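Local coordinates for protein phosphonomutase (Burkholderia cenocepacia J2315, PDB 4MG4) that is a phosphonomutase of the phosphoenolpyruvate phosphomutase family, built on a TIM-barrel fold, at residues 67-79 with 93-107. Residues are numbered along the deposited sequence; the frame is centred on the assembly and turned at random.
Sequences EQMPRALMMEVLE and LESGYGERPEDVAET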
ATOM      1  N   GLU A  67     -15.319  -4.471  -8.680  1.00 35.41           N
ATOM      2  CA  GLU A  67     -16.059  -4.602  -7.430  1.00 35.79           C
ATOM      3  C   GLU A  67     -15.938  -6.035  -6.893  1.00 34.38           C
ATOM      4  O   GLU A  67     -16.900  -6.618  -6.381  1.00 36.49           O
ATOM      5  CB  GLU A  67     -17.539  -4.158  -7.597  1.00 35.68           C
ATOM      6  CG  GLU A  67     -17.759  -2.751  -8.185  1.00 33.89           C
ATOM      7  CD  GLU A  67     -19.243  -2.359  -8.328  1.00 36.85           C
ATOM      8  OE1 GLU A  67     -20.147  -3.152  -8.052  1.00 38.47           O
ATOM      9  OE2 GLU A  67     -19.553  -1.252  -8.750  1.00 35.24           O
ATOM     10  N   GLN A  68     -14.735  -6.598  -6.990  1.00 34.22           N
ATOM     11  CA  GLN A  68     -14.484  -7.848  -6.334  1.00 31.53           C
ATOM     12  C   GLN A  68     -14.054  -7.586  -4.899  1.00 25.97           C
ATOM     13  O   GLN A  68     -14.361  -8.371  -4.053  1.00 26.46           O
ATOM     14  CB  GLN A  68     -13.619  -8.797  -7.184  1.00 35.20           C
ATOM     15  CG  GLN A  68     -12.121  -8.790  -7.065  1.00 40.77           C
ATOM     16  CD  GLN A  68     -11.557 -10.127  -7.557  1.00 47.12           C
ATOM     17  OE1 GLN A  68     -11.938 -10.601  -8.641  1.00 55.41           O
ATOM     18  NE2 GLN A  68     -10.667 -10.753  -6.759  1.00 48.25           N
ATOM     19  N   MET A  69     -13.477  -6.425  -4.586  1.00 24.55           N
ATOM     20  CA  MET A  69     -13.215  -6.079  -3.171  1.00 24.04           C
ATOM     21  C   MET A  69     -14.549  -5.765  -2.504  1.00 23.59           C
ATOM     22  O   MET A  69     -15.336  -5.045  -3.069  1.00 24.33           O
ATOM     23  CB  MET A  69     -12.280  -4.850  -3.088  1.00 24.24           C
ATOM     24  CG  MET A  69     -11.815  -4.489  -1.695  1.00 27.80           C
ATOM     25  SD  MET A  69     -10.469  -3.265  -1.778  1.00 30.05           S
ATOM     26  CE  MET A  69     -10.297  -2.908  -0.054  1.00 31.47           C
ATOM     27  N   PRO A  70     -14.834  -6.340  -1.324  1.00 23.53           N
ATOM     28  CA  PRO A  70     -16.098  -6.001  -0.679  1.00 22.70           C
ATOM     29  C   PRO A  70     -16.203  -4.506  -0.368  1.00 20.05           C
ATOM     30  O   PRO A  70     -15.200  -3.868  -0.025  1.00 20.75           O
ATOM     31  CB  PRO A  70     -16.059  -6.795   0.631  1.00 24.53           C
ATOM     32  CG  PRO A  70     -15.176  -7.927   0.340  1.00 26.03           C
ATOM     33  CD  PRO A  70     -14.115  -7.399  -0.600  1.00 24.52           C
ATOM     34  N   ARG A  71     -17.414  -3.986  -0.499  1.00 19.47           N
ATOM     35  CA  ARG A  71     -17.652  -2.564  -0.257  1.00 17.24           C
ATOM     36  C   ARG A  71     -17.136  -2.134   1.117  1.00 16.26           C
ATOM     37  O   ARG A  71     -16.554  -1.082   1.253  1.00 15.76           O
ATOM     38  CB  ARG A  71     -19.118  -2.254  -0.347  1.00 18.97           C
ATOM     39  CG  ARG A  71     -19.410  -0.780  -0.301  1.00 18.59           C
ATOM     40  CD  ARG A  71     -20.885  -0.429  -0.463  1.00 19.90           C
ATOM     41  NE  ARG A  71     -21.653  -0.812   0.707  1.00 23.18           N
ATOM     42  CZ  ARG A  71     -22.966  -0.836   0.767  1.00 23.85           C
ATOM     43  NH1 ARG A  71     -23.555  -1.202   1.918  1.00 30.09           N
ATOM     44  NH2 ARG A  71     -23.717  -0.490  -0.257  1.00 21.87           N
ATOM     45  N   ALA A  72     -17.384  -2.944   2.142  1.00 17.61           N
ATOM     46  CA  ALA A  72     -16.995  -2.563   3.515  1.00 18.36           C
ATOM     47  C   ALA A  72     -15.484  -2.390   3.675  1.00 18.44           C
ATOM     48  O   ALA A  72     -15.010  -1.500   4.351  1.00 18.20           O
ATOM     49  CB  ALA A  72     -17.541  -3.595   4.497  1.00 19.19           C
ATOM     50  N   LEU A  73     -14.735  -3.251   3.010  1.00 19.74           N
ATOM     51  CA  LEU A  73     -13.287  -3.154   2.977  1.00 21.92           C
ATOM     52  C   LEU A  73     -12.867  -1.881   2.230  1.00 19.90           C
ATOM     53  O   LEU A  73     -11.985  -1.178   2.751  1.00 19.70           O
ATOM     54  CB  LEU A  73     -12.648  -4.430   2.398  1.00 24.60           C
ATOM     55  CG  LEU A  73     -11.162  -4.697   2.636  1.00 30.96           C
ATOM     56  CD1 LEU A  73     -10.686  -4.366   4.044  1.00 33.82           C
ATOM     57  CD2 LEU A  73     -10.946  -6.181   2.338  1.00 32.87           C
ATOM     58  N   MET A  74     -13.490  -1.537   1.088  1.00 19.75           N
ATOM     59  CA  MET A  74     -13.220  -0.244   0.409  1.00 19.97           C
ATOM     60  C   MET A  74     -13.511   0.915   1.339  1.00 18.72           C
ATOM     61  O   MET A  74     -12.718   1.858   1.390  1.00 17.96           O
ATOM     62  CB  MET A  74     -13.982  -0.017  -0.914  1.00 21.51           C
ATOM     63  CG  MET A  74     -13.783   1.456  -1.492  1.00 21.13           C
ATOM     64  SD  MET A  74     -12.134   1.322  -2.323  1.00 30.98           S
ATOM     65  CE  MET A  74     -12.415   0.210  -3.679  1.00 33.67           C
ATOM     66  N   MET A  75     -14.620   0.833   2.102  1.00 16.92           N
ATOM     67  CA  MET A  75     -14.965   1.940   2.968  1.00 16.54           C
ATOM     68  C   MET A  75     -13.967   2.081   4.097  1.00 15.68           C
ATOM     69  O   MET A  75     -13.676   3.191   4.529  1.00 16.40           O
ATOM     70  CB  MET A  75     -16.401   1.795   3.496  1.00 17.19           C
ATOM     71  CG  MET A  75     -17.474   1.791   2.409  1.00 17.89           C
ATOM     72  SD  MET A  75     -17.653   3.473   1.727  1.00 18.89           S
ATOM     73  CE  MET A  75     -18.711   3.095   0.343  1.00 20.09           C
ATOM     74  N   GLU A  76     -13.421   0.964   4.573  1.00 17.02           N
ATOM     75  CA  GLU A  76     -12.435   1.016   5.640  1.00 17.85           C
ATOM     76  C   GLU A  76     -11.180   1.700   5.129  1.00 17.07           C
ATOM     77  O   GLU A  76     -10.610   2.578   5.794  1.00 16.88           O
ATOM     78  CB  GLU A  76     -12.122  -0.410   6.126  1.00 21.12           C
ATOM     79  CG  GLU A  76     -11.056  -0.445   7.203  1.00 24.95           C
ATOM     80  CD  GLU A  76     -10.582  -1.868   7.512  1.00 31.87           C
ATOM     81  OE1 GLU A  76     -11.379  -2.851   7.367  1.00 35.62           O
ATOM     82  OE2 GLU A  76      -9.389  -1.996   7.906  1.00 39.83           O
ATOM     83  N   VAL A  77     -10.768   1.333   3.913  1.00 15.85           N
ATOM     84  CA  VAL A  77      -9.617   1.955   3.267  1.00 16.71           C
ATOM     85  C   VAL A  77      -9.840   3.453   3.109  1.00 14.99           C
ATOM     86  O   VAL A  77      -8.980   4.272   3.445  1.00 15.71           O
ATOM     87  CB  VAL A  77      -9.337   1.294   1.905  1.00 17.04           C
ATOM     88  CG1 VAL A  77      -8.282   2.106   1.152  1.00 17.77           C
ATOM     89  CG2 VAL A  77      -8.860  -0.138   2.115  1.00 19.20           C
ATOM     90  N   LEU A  78     -11.012   3.809   2.578  1.00 15.34           N
ATOM     91  CA  LEU A  78     -11.420   5.202   2.463  1.00 13.72           C
ATOM     92  C   LEU A  78     -11.326   5.981   3.753  1.00 13.32           C
ATOM     93  O   LEU A  78     -10.801   7.060   3.770  1.00 13.19           O
ATOM     94  CB  LEU A  78     -12.839   5.299   1.893  1.00 14.06           C
ATOM     95  CG  LEU A  78     -13.430   6.690   1.745  1.00 13.40           C
ATOM     96  CD1 LEU A  78     -12.550   7.517   0.814  1.00 14.42           C
ATOM     97  CD2 LEU A  78     -14.857   6.625   1.208  1.00 13.51           C
ATOM     98  N   GLU A  79     -11.841   5.446   4.847  1.00 13.66           N
ATOM     99  CA  GLU A  79     -11.767   6.151   6.139  1.00 13.60           C
ATOM    100  C   GLU A  79     -10.329   6.409   6.533  1.00 14.03           C
ATOM    101  O   GLU A  79     -10.040   7.478   7.047  1.00 15.64           O
ATOM    102  CB  GLU A  79     -12.511   5.377   7.256  1.00 14.43           C
ATOM    103  CG  GLU A  79     -13.994   5.274   7.040  1.00 14.80           C
ATOM    104  CD  GLU A  79     -14.736   4.527   8.155  1.00 16.37           C
ATOM    105  OE1 GLU A  79     -14.107   3.964   9.098  1.00 19.65           O
ATOM    106  OE2 GLU A  79     -15.948   4.413   8.005  1.00 16.35           O
ATOM    107  N   LEU A  93     -16.152   4.814  -6.773  1.00 11.30           N
ATOM    108  CA  LEU A  93     -17.146   3.766  -6.398  1.00 12.20           C
ATOM    109  C   LEU A  93     -17.499   2.807  -7.530  1.00 12.20           C
ATOM    110  O   LEU A  93     -18.489   2.066  -7.430  1.00 12.46           O
ATOM    111  CB  LEU A  93     -18.401   4.426  -5.878  1.00 11.97           C
ATOM    112  CG  LEU A  93     -18.139   5.266  -4.624  1.00 12.65           C
ATOM    113  CD1 LEU A  93     -19.397   5.977  -4.213  1.00 13.51           C
ATOM    114  CD2 LEU A  93     -17.592   4.442  -3.455  1.00 13.19           C
ATOM    115  N   GLU A  94     -16.736   2.847  -8.617  1.00 13.38           N
ATOM    116  CA  GLU A  94     -16.961   1.976  -9.766  1.00 14.82           C
ATOM    117  C   GLU A  94     -18.412   2.137 -10.223  1.00 14.24           C
ATOM    118  O   GLU A  94     -18.836   3.276 -10.389  1.00 14.33           O
ATOM    119  CB  GLU A  94     -16.562   0.534  -9.438  1.00 18.21           C
ATOM    120  CG  GLU A  94     -15.053   0.468  -9.209  1.00 20.99           C
ATOM    121  CD  GLU A  94     -14.569  -0.961  -9.018  1.00 24.96           C
ATOM    122  OE1 GLU A  94     -14.499  -1.645 -10.055  1.00 29.20           O
ATOM    123  OE2 GLU A  94     -14.313  -1.379  -7.855  1.00 27.19           O
ATOM    124  N   SER A  95     -19.178   1.044 -10.414  1.00 14.50           N
ATOM    125  CA  SER A  95     -20.582   1.159 -10.850  1.00 15.40           C
ATOM    126  C   SER A  95     -21.546   1.451  -9.699  1.00 14.33           C
ATOM    127  O   SER A  95     -22.737   1.618  -9.937  1.00 14.69           O
ATOM    128  CB  SER A  95     -21.011  -0.133 -11.612  1.00 17.56           C
ATOM    129  OG  SER A  95     -21.123  -1.179 -10.711  1.00 21.40           O
ATOM    130  N   GLY A  96     -21.043   1.537  -8.446  1.00 13.20           N
ATOM    131  CA  GLY A  96     -21.820   1.938  -7.321  1.00 13.99           C
ATOM    132  C   GLY A  96     -22.155   0.843  -6.322  1.00 14.38           C
ATOM    133  O   GLY A  96     -22.904   1.111  -5.423  1.00 15.00           O
ATOM    134  N   TYR A  97     -21.578  -0.351  -6.476  1.00 14.98           N
ATOM    135  CA  TYR A  97     -21.763  -1.458  -5.519  1.00 16.98           C
ATOM    136  C   TYR A  97     -23.231  -1.639  -5.182  1.00 17.74           C
ATOM    137  O   TYR A  97     -23.646  -1.577  -4.005  1.00 20.70           O
ATOM    138  CB  TYR A  97     -20.984  -1.204  -4.218  1.00 17.54           C
ATOM    139  CG  TYR A  97     -19.512  -1.290  -4.295  1.00 18.72           C
ATOM    140  CD1 TYR A  97     -18.767  -0.184  -4.711  1.00 20.09           C
ATOM    141  CD2 TYR A  97     -18.829  -2.473  -3.931  1.00 21.41           C
ATOM    142  CE1 TYR A  97     -17.413  -0.221  -4.756  1.00 21.84           C
ATOM    143  CE2 TYR A  97     -17.432  -2.516  -3.990  1.00 22.06           C
ATOM    144  CZ  TYR A  97     -16.758  -1.374  -4.414  1.00 23.39           C
ATOM    145  OH  TYR A  97     -15.386  -1.277  -4.496  1.00 28.24           O
ATOM    146  N   GLY A  98     -24.070  -1.811  -6.186  1.00 18.19           N
ATOM    147  CA  GLY A  98     -25.491  -1.958  -5.930  1.00 19.03           C
ATOM    148  C   GLY A  98     -26.252  -2.479  -7.135  1.00 18.83           C
ATOM    149  O   GLY A  98     -26.016  -2.077  -8.255  1.00 17.31           O
ATOM    150  N   GLU A  99     -27.171  -3.423  -6.915  1.00 19.55           N
ATOM    151  CA  GLU A  99     -27.964  -3.940  -8.028  1.00 20.78           C
ATOM    152  C   GLU A  99     -28.940  -2.915  -8.594  1.00 19.18           C
ATOM    153  O   GLU A  99     -29.040  -2.742  -9.823  1.00 19.61           O
ATOM    154  CB  GLU A  99     -28.738  -5.229  -7.583  1.00 23.20           C
ATOM    155  CG  GLU A  99     -29.380  -5.972  -8.760  1.00 27.86           C
ATOM    156  CD  GLU A  99     -30.230  -7.169  -8.331  1.00 32.51           C
ATOM    157  OE1 GLU A  99     -29.928  -7.756  -7.276  1.00 38.16           O
ATOM    158  OE2 GLU A  99     -31.220  -7.491  -9.039  1.00 34.92           O
ATOM    159  N   ARG A 100     -29.662  -2.248  -7.702  1.00 18.49           N
ATOM    160  CA  ARG A 100     -30.737  -1.324  -8.036  1.00 17.82           C
ATOM    161  C   ARG A 100     -30.301   0.131  -7.604  1.00 17.26           C
ATOM    162  O   ARG A 100     -29.360   0.280  -6.821  1.00 16.37           O
ATOM    163  CB  ARG A 100     -32.043  -1.724  -7.327  1.00 20.45           C
ATOM    164  N   PRO A 101     -31.000   1.158  -8.079  1.00 16.89           N
ATOM    165  CA  PRO A 101     -30.693   2.512  -7.653  1.00 16.42           C
ATOM    166  C   PRO A 101     -30.673   2.723  -6.144  1.00 17.02           C
ATOM    167  O   PRO A 101     -29.785   3.426  -5.644  1.00 15.33           O
ATOM    168  CB  PRO A 101     -31.752   3.368  -8.381  1.00 16.77           C
ATOM    169  CG  PRO A 101     -32.087   2.566  -9.630  1.00 17.12           C
ATOM    170  CD  PRO A 101     -32.040   1.139  -9.153  1.00 16.80           C
ATOM    171  N   GLU A 102     -31.652   2.159  -5.416  1.00 17.33           N
ATOM    172  CA  GLU A 102     -31.643   2.280  -3.988  1.00 20.29           C
ATOM    173  C   GLU A 102     -30.363   1.702  -3.353  1.00 17.59           C
ATOM    174  O   GLU A 102     -29.948   2.162  -2.274  1.00 19.82           O
ATOM    175  CB  GLU A 102     -32.901   1.636  -3.361  1.00 23.09           C
ATOM    176  CG  GLU A 102     -32.950   0.133  -3.506  1.00 26.78           C
ATOM    177  CD  GLU A 102     -34.342  -0.438  -3.313  1.00 33.90           C
ATOM    178  OE1 GLU A 102     -34.714  -0.595  -2.131  1.00 38.80           O
ATOM    179  OE2 GLU A 102     -35.038  -0.707  -4.353  1.00 37.63           O
ATOM    180  N   ASP A 103     -29.740   0.704  -3.980  1.00 17.57           N
ATOM    181  CA  ASP A 103     -28.519   0.100  -3.485  1.00 16.94           C
ATOM    182  C   ASP A 103     -27.318   1.008  -3.706  1.00 16.50           C
ATOM    183  O   ASP A 103     -26.445   1.158  -2.829  1.00 16.32           O
ATOM    184  CB  ASP A 103     -28.269  -1.265  -4.114  1.00 18.00           C
ATOM    185  CG  ASP A 103     -29.452  -2.239  -3.904  1.00 20.08           C
ATOM    186  OD1 ASP A 103     -29.900  -2.319  -2.744  1.00 21.87           O
ATOM    187  OD2 ASP A 103     -29.950  -2.855  -4.878  1.00 20.48           O
ATOM    188  N   VAL A 104     -27.310   1.657  -4.874  1.00 15.47           N
ATOM    189  CA  VAL A 104     -26.291   2.662  -5.160  1.00 14.33           C
ATOM    190  C   VAL A 104     -26.450   3.845  -4.179  1.00 14.37           C
ATOM    191  O   VAL A 104     -25.486   4.442  -3.736  1.00 15.04           O
ATOM    192  CB  VAL A 104     -26.416   3.115  -6.614  1.00 13.64           C
ATOM    193  CG1 VAL A 104     -25.455   4.272  -6.903  1.00 13.21           C
ATOM    194  CG2 VAL A 104     -26.161   1.969  -7.575  1.00 13.75           C
ATOM    195  N   ALA A 105     -27.671   4.241  -3.857  1.00 14.16           N
ATOM    196  CA  ALA A 105     -27.865   5.335  -2.886  1.00 15.16           C
ATOM    197  C   ALA A 105     -27.218   5.000  -1.562  1.00 15.18           C
ATOM    198  O   ALA A 105     -26.560   5.858  -0.962  1.00 14.76           O
ATOM    199  CB  ALA A 105     -29.336   5.607  -2.681  1.00 15.97           C
ATOM    200  N   GLU A 106     -27.396   3.753  -1.099  1.00 15.98           N
ATOM    201  CA  GLU A 106     -26.769   3.294   0.158  1.00 16.91           C
ATOM    202  C   GLU A 106     -25.239   3.412   0.056  1.00 14.80           C
ATOM    203  O   GLU A 106     -24.570   3.866   0.951  1.00 15.64           O
ATOM    204  CB  GLU A 106     -27.162   1.866   0.505  1.00 19.44           C
ATOM    205  CG  GLU A 106     -26.495   1.314   1.765  1.00 22.22           C
ATOM    206  CD  GLU A 106     -27.011  -0.089   2.173  1.00 27.63           C
ATOM    207  OE1 GLU A 106     -28.222  -0.303   2.247  1.00 30.37           O
ATOM    208  OE2 GLU A 106     -26.179  -0.978   2.446  1.00 31.22           O
ATOM    209  N   THR A 107     -24.676   2.996  -1.045  1.00 14.50           N
ATOM    210  CA  THR A 107     -23.232   3.099  -1.254  1.00 14.01           C
ATOM    211  C   THR A 107     -22.745   4.549  -1.129  1.00 13.04           C
ATOM    212  O   THR A 107     -21.763   4.857  -0.486  1.00 12.60           O
ATOM    213  CB  THR A 107     -22.838   2.487  -2.610  1.00 13.72           C
ATOM    214  OG1 THR A 107     -23.140   1.080  -2.596  1.00 14.28           O
ATOM    215  CG2 THR A 107     -21.342   2.672  -2.907  1.00 14.00           C
TER
HETATM  216  O   HOH W   1     -25.971  -1.208  -1.426  1.00 35.88           O
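The ring of Tyr-97 lies between the aliphatic parts of Glu-67 and Arg-71, and two CH-pi contacts define the sandwich. Glu-67 CG stands 4.1 Å from the Tyr-97 ring centroid, 8° off the normal and hence almost over the centre; Arg-71 CG covers the opposite face, offset toward the rim. At the ring edge, Met-69 O lies in plane, 3.4 Å from Tyr-97 CE2, while the bent Met-74 chain brings its CE against the phenolic oxygen.

Hydrogen bonds collect on one carboxylate oxygen. With its chain extended beyond CG (chi2 -180°), Glu-67 pushes OE2 into the type II' turn of Leu-93 to Gly-96. There Glu-67 OE2 accepts from Ser-95 OG at 2.5 Å and from Tyr-97 N at 3.2 Å, the donors approaching from opposite faces of the carboxylate plane, which should restrict its rotation. In return, Glu-94 OE1 takes the backbone N of Glu-67 at 3.2 Å.

Charge pairing falls to Arg-71, whose chain turns at chi3 (71°) after passing the ring. Its NH1 meets the anti lone pair of Glu-106 OE2 at 2.7 Å, nearly in the guanidinium plane, forming a salt bridge. Arg-71 NH2 donates to Thr-107 OG1 at 2.9 Å, and that hydroxyl in turn donates to Gly-96 O, linking helix to loop.

An apolar contact, Met-75 CE on Leu-93 CD2, adds to these polar bonds. The contact joins outer helices 71-84 and 101-113 of the eight-stranded parallel barrel through the loop that leaves the C-terminal end of strand 89-92 and touches both, as in a TIM-barrel fold.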